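Local coordinates for protein GH3 beta-N-acetylglucosaminidase (Paenibacillaceae, PDB 6K5J) that hydrolyses beta-N-acetylglucosaminides, probably releasing terminal N-acetylglucosamine from chitin oligosaccharides as a family 3 glycoside hydrolase, at residues L11-K16 with A311-V316; G284-V289 with G319-E324; G292-L297 with E323-R328. All coordinates share one frame; numbering follows the deposited sequence.

Interaction 1 of 3, residues L11-K16 with A311-V316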
loop_
_atom_site.group_PDB
_atom_site.type_symbol
_atom_site.label_atom_id
_atom_site.label_comp_id
_atom_site.label_asym_id
_atom_site.label_seq_id
_atom_site.Cartn_x
_atom_site.Cartn_y
_atom_site.Cartn_z
ATOM N N LEU A 11 -1.146 33.582 9.211
ATOM C CA LEU A 11 -1.199 33.229 7.801
ATOM C C LEU A 11 -2.244 34.058 7.069
ATOM O O LEU A 11 -3.299 34.383 7.623
ATOM C CB LEU A 11 -1.517 31.743 7.649
ATOM C CG LEU A 11 -0.533 30.832 8.378
ATOM C CD1 LEU A 11 -1.073 29.409 8.399
ATOM C CD2 LEU A 11 0.828 30.892 7.705
ATOM N N THR A 12 -1.937 34.405 5.820
ATOM C CA THR A 12 -2.936 34.982 4.934
ATOM C C THR A 12 -3.954 33.920 4.534
ATOM O O THR A 12 -3.745 32.716 4.717
ATOM C CB THR A 12 -2.281 35.548 3.681
ATOM O OG1 THR A 12 -1.811 34.466 2.868
ATOM C CG2 THR A 12 -1.102 36.440 4.059
ATOM N N LEU A 13 -5.067 34.385 3.964
ATOM C CA LEU A 13 -6.078 33.460 3.473
ATOM C C LEU A 13 -5.499 32.509 2.433
ATOM O O LEU A 13 -5.805 31.313 2.444
ATOM C CB LEU A 13 -7.261 34.229 2.885
ATOM C CG LEU A 13 -8.372 33.354 2.301
ATOM C CD1 LEU A 13 -8.829 32.320 3.317
ATOM C CD2 LEU A 13 -9.550 34.215 1.848
ATOM N N LYS A 14 -4.665 33.020 1.523
ATOM C CA LYS A 14 -4.094 32.146 0.504
ATOM C C LYS A 14 -3.155 31.115 1.127
ATOM O O LYS A 14 -3.090 29.967 0.666
ATOM C CB LYS A 14 -3.363 32.970 -0.559
ATOM C CG LYS A 14 -4.211 33.282 -1.790
ATOM C CD LYS A 14 -3.358 33.798 -2.959
ATOM C CE LYS A 14 -2.498 32.681 -3.585
ATOM N NZ LYS A 14 -3.285 31.463 -3.984
ATOM N N GLN A 15 -2.411 31.501 2.168
ATOM C CA GLN A 15 -1.572 30.525 2.861
ATOM C C GLN A 15 -2.414 29.486 3.592
ATOM O O GLN A 15 -2.043 28.309 3.647
ATOM C CB GLN A 15 -0.650 31.218 3.853
ATOM C CG GLN A 15 0.536 31.933 3.261
ATOM C CD GLN A 15 1.285 32.694 4.336
ATOM O OE1 GLN A 15 0.709 33.543 5.022
ATOM N NE2 GLN A 15 2.561 32.371 4.514
ATOM N N LYS A 16 -3.519 29.906 4.210
ATOM C CA LYS A 16 -4.369 28.941 4.903
ATOM C C LYS A 16 -4.958 27.945 3.920
ATOM O O LYS A 16 -4.961 26.733 4.175
ATOM C CB LYS A 16 -5.486 29.654 5.669
ATOM C CG LYS A 16 -5.010 30.566 6.799
ATOM C CD LYS A 16 -6.213 31.138 7.539
ATOM C CE LYS A 16 -5.809 32.260 8.480
ATOM N NZ LYS A 16 -7.001 32.818 9.176
ATOM N N ALA A 311 -10.546 26.461 -6.469
ATOM C CA ALA A 311 -11.910 26.204 -6.018
ATOM C C ALA A 311 -12.049 26.416 -4.514
ATOM O O ALA A 311 -13.068 26.944 -4.049
ATOM C CB ALA A 311 -12.325 24.789 -6.411
ATOM N N LEU A 312 -11.040 26.010 -3.736
ATOM C CA LEU A 312 -11.101 26.196 -2.287
ATOM C C LEU A 312 -11.081 27.675 -1.927
ATOM O O LEU A 312 -11.858 28.129 -1.080
ATOM C CB LEU A 312 -9.939 25.470 -1.603
ATOM C CG LEU A 312 -10.079 23.943 -1.536
ATOM C CD1 LEU A 312 -8.757 23.305 -1.092
ATOM C CD2 LEU A 312 -11.209 23.558 -0.597
ATOM N N LEU A 313 -10.193 28.440 -2.566
ATOM C CA LEU A 313 -10.154 29.878 -2.328
ATOM C C LEU A 313 -11.479 30.533 -2.713
ATOM O O LEU A 313 -12.022 31.351 -1.959
ATOM C CB LEU A 313 -8.993 30.501 -3.099
ATOM C CG LEU A 313 -8.776 31.987 -2.818
ATOM C CD1 LEU A 313 -8.353 32.207 -1.372
ATOM C CD2 LEU A 313 -7.750 32.582 -3.774
ATOM N N ALA A 314 -12.019 30.179 -3.881
ATOM C CA ALA A 314 -13.274 30.783 -4.327
ATOM C C ALA A 314 -14.418 30.454 -3.376
ATOM O O ALA A 314 -15.307 31.286 -3.149
ATOM C CB ALA A 314 -13.610 30.321 -5.746
ATOM N N ALA A 315 -14.410 29.243 -2.811
ATOM C CA ALA A 315 -15.459 28.843 -1.878
ATOM C C ALA A 315 -15.413 29.666 -0.595
ATOM O O ALA A 315 -16.461 30.005 -0.034
ATOM C CB ALA A 315 -15.342 27.351 -1.566
ATOM N N VAL A 316 -14.214 30.000 -0.109
ATOM C CA VAL A 316 -14.134 30.893 1.045
ATOM C C VAL A 316 -14.558 32.299 0.650
ATOM O O VAL A 316 -15.273 32.981 1.393
ATOM C CB VAL A 316 -12.719 30.890 1.650
ATOM C CG1 VAL A 316 -12.621 31.916 2.801
ATOM C CG2 VAL A 316 -12.343 29.486 2.120
#

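Interaction 2 of 3, residues G284-V289 with G319-E324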
loop_
_atom_site.group_PDB
_atom_site.type_symbol
_atom_site.label_atom_id
_atom_site.label_comp_id
_atom_site.label_asym_id
_atom_site.label_seq_id
_atom_site.Cartn_x
_atom_site.Cartn_y
_atom_site.Cartn_z
ATOM N N GLY A 284 -14.877 18.622 -6.018
ATOM C CA GLY A 284 -14.599 17.597 -5.026
ATOM C C GLY A 284 -13.770 18.128 -3.873
ATOM O O GLY A 284 -14.014 17.790 -2.710
ATOM N N ALA A 285 -12.777 18.968 -4.176
ATOM C CA ALA A 285 -11.974 19.587 -3.122
ATOM C C ALA A 285 -12.855 20.369 -2.155
ATOM O O ALA A 285 -12.753 20.212 -0.933
ATOM C CB ALA A 285 -10.921 20.506 -3.740
ATOM N N VAL A 286 -13.719 21.231 -2.694
ATOM C CA VAL A 286 -14.622 22.027 -1.863
ATOM C C VAL A 286 -15.527 21.116 -1.050
ATOM O O VAL A 286 -15.708 21.303 0.158
ATOM C CB VAL A 286 -15.437 22.998 -2.742
ATOM C CG1 VAL A 286 -16.490 23.733 -1.909
ATOM C CG2 VAL A 286 -14.512 23.975 -3.439
ATOM N N GLN A 287 -16.107 20.108 -1.699
ATOM C CA GLN A 287 -17.041 19.236 -0.999
ATOM C C GLN A 287 -16.345 18.388 0.058
ATOM O O GLN A 287 -16.952 18.067 1.089
ATOM C CB GLN A 287 -17.775 18.350 -1.997
ATOM C CG GLN A 287 -18.979 19.027 -2.621
ATOM C CD GLN A 287 -19.599 18.196 -3.715
ATOM O OE1 GLN A 287 -19.503 18.530 -4.897
ATOM N NE2 GLN A 287 -20.239 17.105 -3.331
ATOM N N ALA A 288 -15.079 18.024 -0.174
ATOM C CA ALA A 288 -14.327 17.279 0.834
ATOM C C ALA A 288 -14.099 18.110 2.093
ATOM O O ALA A 288 -14.243 17.605 3.214
ATOM C CB ALA A 288 -12.991 16.819 0.249
ATOM N N VAL A 289 -13.723 19.376 1.940
ATOM C CA VAL A 289 -13.566 20.226 3.118
ATOM C C VAL A 289 -14.907 20.392 3.822
ATOM O O VAL A 289 -15.001 20.282 5.049
ATOM C CB VAL A 289 -12.955 21.587 2.733
ATOM C CG1 VAL A 289 -13.044 22.550 3.915
ATOM C CG2 VAL A 289 -11.496 21.410 2.275
ATOM N N GLY A 319 -18.307 32.739 0.520
ATOM C CA GLY A 319 -19.055 32.439 1.724
ATOM C C GLY A 319 -19.516 31.006 1.869
ATOM O O GLY A 319 -20.300 30.719 2.780
ATOM N N ARG A 320 -19.079 30.098 0.990
ATOM C CA ARG A 320 -19.503 28.705 1.089
ATOM C C ARG A 320 -18.781 27.956 2.193
ATOM O O ARG A 320 -19.364 27.054 2.802
ATOM C CB ARG A 320 -19.270 27.972 -0.233
ATOM C CG ARG A 320 -20.248 28.307 -1.329
ATOM C CD ARG A 320 -19.904 27.490 -2.586
ATOM N NE ARG A 320 -20.051 26.054 -2.335
ATOM C CZ ARG A 320 -19.619 25.098 -3.155
ATOM N NH1 ARG A 320 -18.990 25.420 -4.279
ATOM N NH2 ARG A 320 -19.804 23.821 -2.848
ATOM N N ILE A 321 -17.512 28.278 2.430
ATOM C CA ILE A 321 -16.728 27.715 3.524
ATOM C C ILE A 321 -16.353 28.859 4.452
ATOM O O ILE A 321 -15.854 29.896 3.996
ATOM C CB ILE A 321 -15.473 26.979 3.015
ATOM C CG1 ILE A 321 -15.872 25.775 2.143
ATOM C CG2 ILE A 321 -14.599 26.538 4.186
ATOM C CD1 ILE A 321 -14.658 25.065 1.459
ATOM N N SER A 322 -16.606 28.667 5.744
ATOM C CA SER A 322 -16.466 29.705 6.753
ATOM C C SER A 322 -15.018 29.868 7.203
ATOM O O SER A 322 -14.164 28.996 7.016
ATOM C CB SER A 322 -17.349 29.397 7.967
ATOM O OG SER A 322 -16.741 28.434 8.818
ATOM N N GLU A 323 -14.761 31.018 7.827
ATOM C CA GLU A 323 -13.433 31.323 8.343
ATOM C C GLU A 323 -13.027 30.347 9.436
ATOM O O GLU A 323 -11.892 29.858 9.449
ATOM C CB GLU A 323 -13.400 32.758 8.868
ATOM C CG GLU A 323 -12.105 33.111 9.596
ATOM C CD GLU A 323 -12.014 34.590 9.940
ATOM O OE1 GLU A 323 -13.035 35.297 9.792
ATOM O OE2 GLU A 323 -10.921 35.041 10.349
ATOM N N GLU A 324 -13.936 30.067 10.380
ATOM C CA GLU A 324 -13.635 29.091 11.424
ATOM C C GLU A 324 -13.316 27.725 10.823
ATOM O O GLU A 324 -12.385 27.044 11.268
ATOM C CB GLU A 324 -14.807 28.988 12.408
ATOM C CG GLU A 324 -14.601 27.994 13.566
ATOM C CD GLU A 324 -14.905 26.537 13.204
ATOM O OE1 GLU A 324 -15.781 26.276 12.341
ATOM O OE2 GLU A 324 -14.259 25.645 13.789
#

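Interaction 3 of 3, residues G292-L297 with E323-R328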
loop_
_atom_site.group_PDB
_atom_site.type_symbol
_atom_site.label_atom_id
_atom_site.label_comp_id
_atom_site.label_asym_id
_atom_site.label_seq_id
_atom_site.Cartn_x
_atom_site.Cartn_y
_atom_site.Cartn_z
ATOM N N GLY A 292 -15.675 17.525 6.011
ATOM C CA GLY A 292 -14.889 17.410 7.224
ATOM C C GLY A 292 -13.406 17.135 7.036
ATOM O O GLY A 292 -12.669 17.071 8.023
ATOM N N ALA A 293 -12.947 16.975 5.793
ATOM C CA ALA A 293 -11.538 16.684 5.545
ATOM C C ALA A 293 -10.666 17.919 5.763
ATOM O O ALA A 293 -11.103 19.060 5.588
ATOM C CB ALA A 293 -11.332 16.165 4.115
ATOM N N ASP A 294 -9.404 17.674 6.124
ATOM C CA ASP A 294 -8.422 18.738 6.307
ATOM C C ASP A 294 -7.449 18.860 5.158
ATOM O O ASP A 294 -6.990 19.970 4.861
ATOM C CB ASP A 294 -7.586 18.496 7.568
ATOM C CG ASP A 294 -8.433 18.278 8.781
ATOM O OD1 ASP A 294 -9.241 19.179 9.087
ATOM O OD2 ASP A 294 -8.300 17.207 9.408
ATOM N N LEU A 295 -7.066 17.740 4.552
ATOM C CA LEU A 295 -5.964 17.720 3.605
ATOM C C LEU A 295 -6.455 17.098 2.308
ATOM O O LEU A 295 -6.873 15.933 2.293
ATOM C CB LEU A 295 -4.764 16.951 4.165
ATOM C CG LEU A 295 -3.469 17.047 3.355
ATOM C CD1 LEU A 295 -3.001 18.508 3.183
ATOM C CD2 LEU A 295 -2.366 16.207 4.010
ATOM N N ILE A 296 -6.389 17.877 1.235
ATOM C CA ILE A 296 -6.875 17.507 -0.092
ATOM C C ILE A 296 -5.699 16.958 -0.888
ATOM O O ILE A 296 -4.730 17.678 -1.150
ATOM C CB ILE A 296 -7.478 18.728 -0.809
ATOM C CG1 ILE A 296 -8.649 19.324 -0.025
ATOM C CG2 ILE A 296 -7.819 18.404 -2.262
ATOM C CD1 ILE A 296 -9.611 18.340 0.560
ATOM N N LEU A 297 -5.771 15.692 -1.284
ATOM C CA LEU A 297 -4.673 15.039 -1.988
ATOM C C LEU A 297 -4.926 15.100 -3.495
ATOM O O LEU A 297 -5.949 14.598 -3.979
ATOM C CB LEU A 297 -4.526 13.593 -1.522
ATOM C CG LEU A 297 -3.418 12.766 -2.174
ATOM C CD1 LEU A 297 -2.040 13.411 -1.957
ATOM C CD2 LEU A 297 -3.444 11.349 -1.627
ATOM N N GLU A 323 -14.761 31.018 7.827
ATOM C CA GLU A 323 -13.433 31.323 8.343
ATOM C C GLU A 323 -13.027 30.347 9.436
ATOM O O GLU A 323 -11.892 29.858 9.449
ATOM C CB GLU A 323 -13.400 32.758 8.868
ATOM C CG GLU A 323 -12.105 33.111 9.596
ATOM C CD GLU A 323 -12.014 34.590 9.940
ATOM O OE1 GLU A 323 -13.035 35.297 9.792
ATOM O OE2 GLU A 323 -10.921 35.041 10.349
ATOM N N GLU A 324 -13.936 30.067 10.380
ATOM C CA GLU A 324 -13.635 29.091 11.424
ATOM C C GLU A 324 -13.316 27.725 10.823
ATOM O O GLU A 324 -12.385 27.044 11.268
ATOM C CB GLU A 324 -14.807 28.988 12.408
ATOM C CG GLU A 324 -14.601 27.994 13.566
ATOM C CD GLU A 324 -14.905 26.537 13.204
ATOM O OE1 GLU A 324 -15.781 26.276 12.341
ATOM O OE2 GLU A 324 -14.259 25.645 13.789
ATOM N N ARG A 325 -14.084 27.308 9.817
ATOM C CA ARG A 325 -13.881 25.989 9.224
ATOM C C ARG A 325 -12.466 25.842 8.681
ATOM O O ARG A 325 -11.787 24.846 8.957
ATOM C CB ARG A 325 -14.915 25.742 8.127
ATOM C CG ARG A 325 -14.771 24.393 7.443
ATOM C CD ARG A 325 -14.997 23.215 8.400
ATOM N NE ARG A 325 -14.589 21.966 7.755
ATOM C CZ ARG A 325 -13.331 21.538 7.708
ATOM N NH1 ARG A 325 -12.373 22.239 8.292
ATOM N NH2 ARG A 325 -13.031 20.403 7.083
ATOM N N ILE A 326 -11.993 26.844 7.934
ATOM C CA ILE A 326 -10.636 26.809 7.393
ATOM C C ILE A 326 -9.607 26.765 8.513
ATOM O O ILE A 326 -8.651 25.975 8.469
ATOM C CB ILE A 326 -10.389 28.019 6.477
ATOM C CG1 ILE A 326 -11.264 27.927 5.229
ATOM C CG2 ILE A 326 -8.930 28.065 6.087
ATOM C CD1 ILE A 326 -10.703 26.993 4.160
ATOM N N ASP A 327 -9.763 27.642 9.516
ATOM C CA ASP A 327 -8.841 27.652 10.653
ATOM C C ASP A 327 -8.843 26.318 11.390
ATOM O O ASP A 327 -7.818 25.924 11.948
ATOM C CB ASP A 327 -9.199 28.765 11.647
ATOM C CG ASP A 327 -8.935 30.161 11.108
ATOM O OD1 ASP A 327 -8.081 30.324 10.213
ATOM O OD2 ASP A 327 -9.579 31.109 11.612
ATOM N N ARG A 328 -9.996 25.648 11.454
ATOM C CA ARG A 328 -10.074 24.347 12.113
ATOM C C ARG A 328 -9.100 23.355 11.481
ATOM O O ARG A 328 -8.313 22.713 12.185
ATOM C CB ARG A 328 -11.510 23.822 12.057
ATOM C CG ARG A 328 -11.844 22.735 13.066
ATOM C CD ARG A 328 -13.160 22.035 12.702
ATOM N NE ARG A 328 -14.243 23.002 12.535
ATOM C CZ ARG A 328 -15.379 22.753 11.890
ATOM N NH1 ARG A 328 -15.591 21.559 11.361
ATOM N NH2 ARG A 328 -16.301 23.702 11.770
HETATM O O HOH W 1 -13.668 18.919 10.153
#

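Interaction 1 of 3, residues L11-K16 with A311-V316
Leu13, in the first turn of helix 13-19, meets Leu313 and Val316 of helix 302-317 with its branched end. Its CG stands 3.8 Å from Leu313 CD1, the two side chains crossing at a slant, while its CD1 meets Val316 CG1 tip to tip, also at 3.8 Å. The second methyl, CD2, sits about equally far from both partners, 4.0 Å from Val316 CG1 and from Leu313 CD1, so the fork of Leu13 fits against two residues one helical turn apart. All three use the same first torsion: in Leu13 (chi1 178°) and Leu313 (chi1 -174°) CG is anti to the backbone N, and Val316 turns CG1 the same way, which extends each branch toward the other helix. Lys14 adds only the aliphatic base of its chain, its CG lying 4.1 Å from Leu313 CD2; beyond CG the chain bends twice. The contact is a small, partly exposed apolar patch in the N-terminal TIM-barrel-type domain of family 3 glycoside hydrolases, joining the first modelled helix to a helix nearly three hundred residues later. Replacing Leu13 by an alanine would probably open a gap between the helices and leave Leu313 CD1 and Val316 CG1 without their apolar partner. The start of helix 13-19 is fixed by a capping box: Gln15 N donates to Thr12 OG1 at 3.1 Å, and Thr12 N returns a bond to Gln15 OE1 at 2.9 Å, reaching a lone pair in the carbonyl plane. One turn into the helix, Lys16 forms a salt bridge with Asp327 of helix 323-339, whose Ile326 also packs on Val316.

Interaction 2 of 3, residues G284-V289 with G319-E324
With CG1 anti to the backbone N in both Val286 (chi1 174°) and Val289 (chi1 169°), helix 281-291 presents two methyls one turn apart to Ile321, whose extended chain carries CD1 between them. This is helix-to-loop packing in the TIM-barrel-type domain: residues 319-322 form most of the link between helix 302-317 and helix 323-339, leaving the first through a Schellman motif at Gly319 and entering the second at the N-cap Ser322. Ile321 CD1 lies 3.9 Å from Val289 CG1 and 4.1 Å from Val286 CG1, and the chains of Val289 and Ile321 cross at about a right angle. Val286 and Val289 also pack on helix 302-317, through Ala311 and Ala315 and through Leu312 respectively, so the loop residue completes an apolar layer shared by the two helices. Arg320, its chain bent at chi3 (63°), crosses Val286 at about a right angle, and its NH2 forms a salt bridge with Glu283 in the same helix as the valines. That bridge helps hold the flat group in place, with Val286 CG1 over one face, off-centre toward the rim and 3.4 Å from Arg320 NH2.

Interaction 3 of 3, residues G292-L297 with E323-R328
Arg325 reaches from helix 323-339 to the backbone of Gly292 and Ala293, and its NH2 is the donor that crosses between the segments. That nitrogen lies 2.8 Å from Ala293 O, which sits at the edge of the guanidinium near its plane, but the N-H points poorly (130°) and the bond is weak. Val289 O, in the last turn of helix 281-291, is a second acceptor for the same NH2, while NH1 donates to Ser329 OG. Ser329 in turn bonds Asp294 OD1, and this carboxylate also forms salt bridges with Arg332 and with Arg256, which donates to Gly292 O as well, so the 4.5 Å between Asp294 OD1 and Arg325 NH1 is a charge proximity within a wider network. Gly292 O also accepts from a water at 3.0 Å; the same water is a weak, long acceptor for Arg328 NH1, which has a salt bridge to Glu252. Arg328 grips Glu324 side-on: its NH2 donates to OE1 at 2.7 Å and its NE to OE2 at 2.9 Å, both nearly in the guanidinium plane and both on the syn side of the carboxylate, which fixes the rotation of the two groups. Gly292, with positive phi, ends helix 281-291 in a Schellman motif, and the chain then runs into strand 296-298, a helix-to-strand turn of the TIM-barrel-type domain held by an arginine from helix 323-339.

Overall arrangement
The three contacts lie side by side at one end of the N-terminal domain: the centre of interaction 2 is about 7 Å from that of interaction 3, and the centre of interaction 1 about 10 Å from each. Helix 302-317 serves interaction 1 on one flank and packs on helix 281-291 of interaction 2 on another, with Leu312 CD2 3.6 Å from Val289 CG2. Interactions 2 and 3 share Glu323 and Glu324, and Ile321 CG2 lies 3.8 Å from Ile326 CG1. Interaction 3 leads inward: Leu297 on its strand touches an N-acetylglucosamine present in the structure, whereas the side chain of Ala293 is about 14 Å from that sugar.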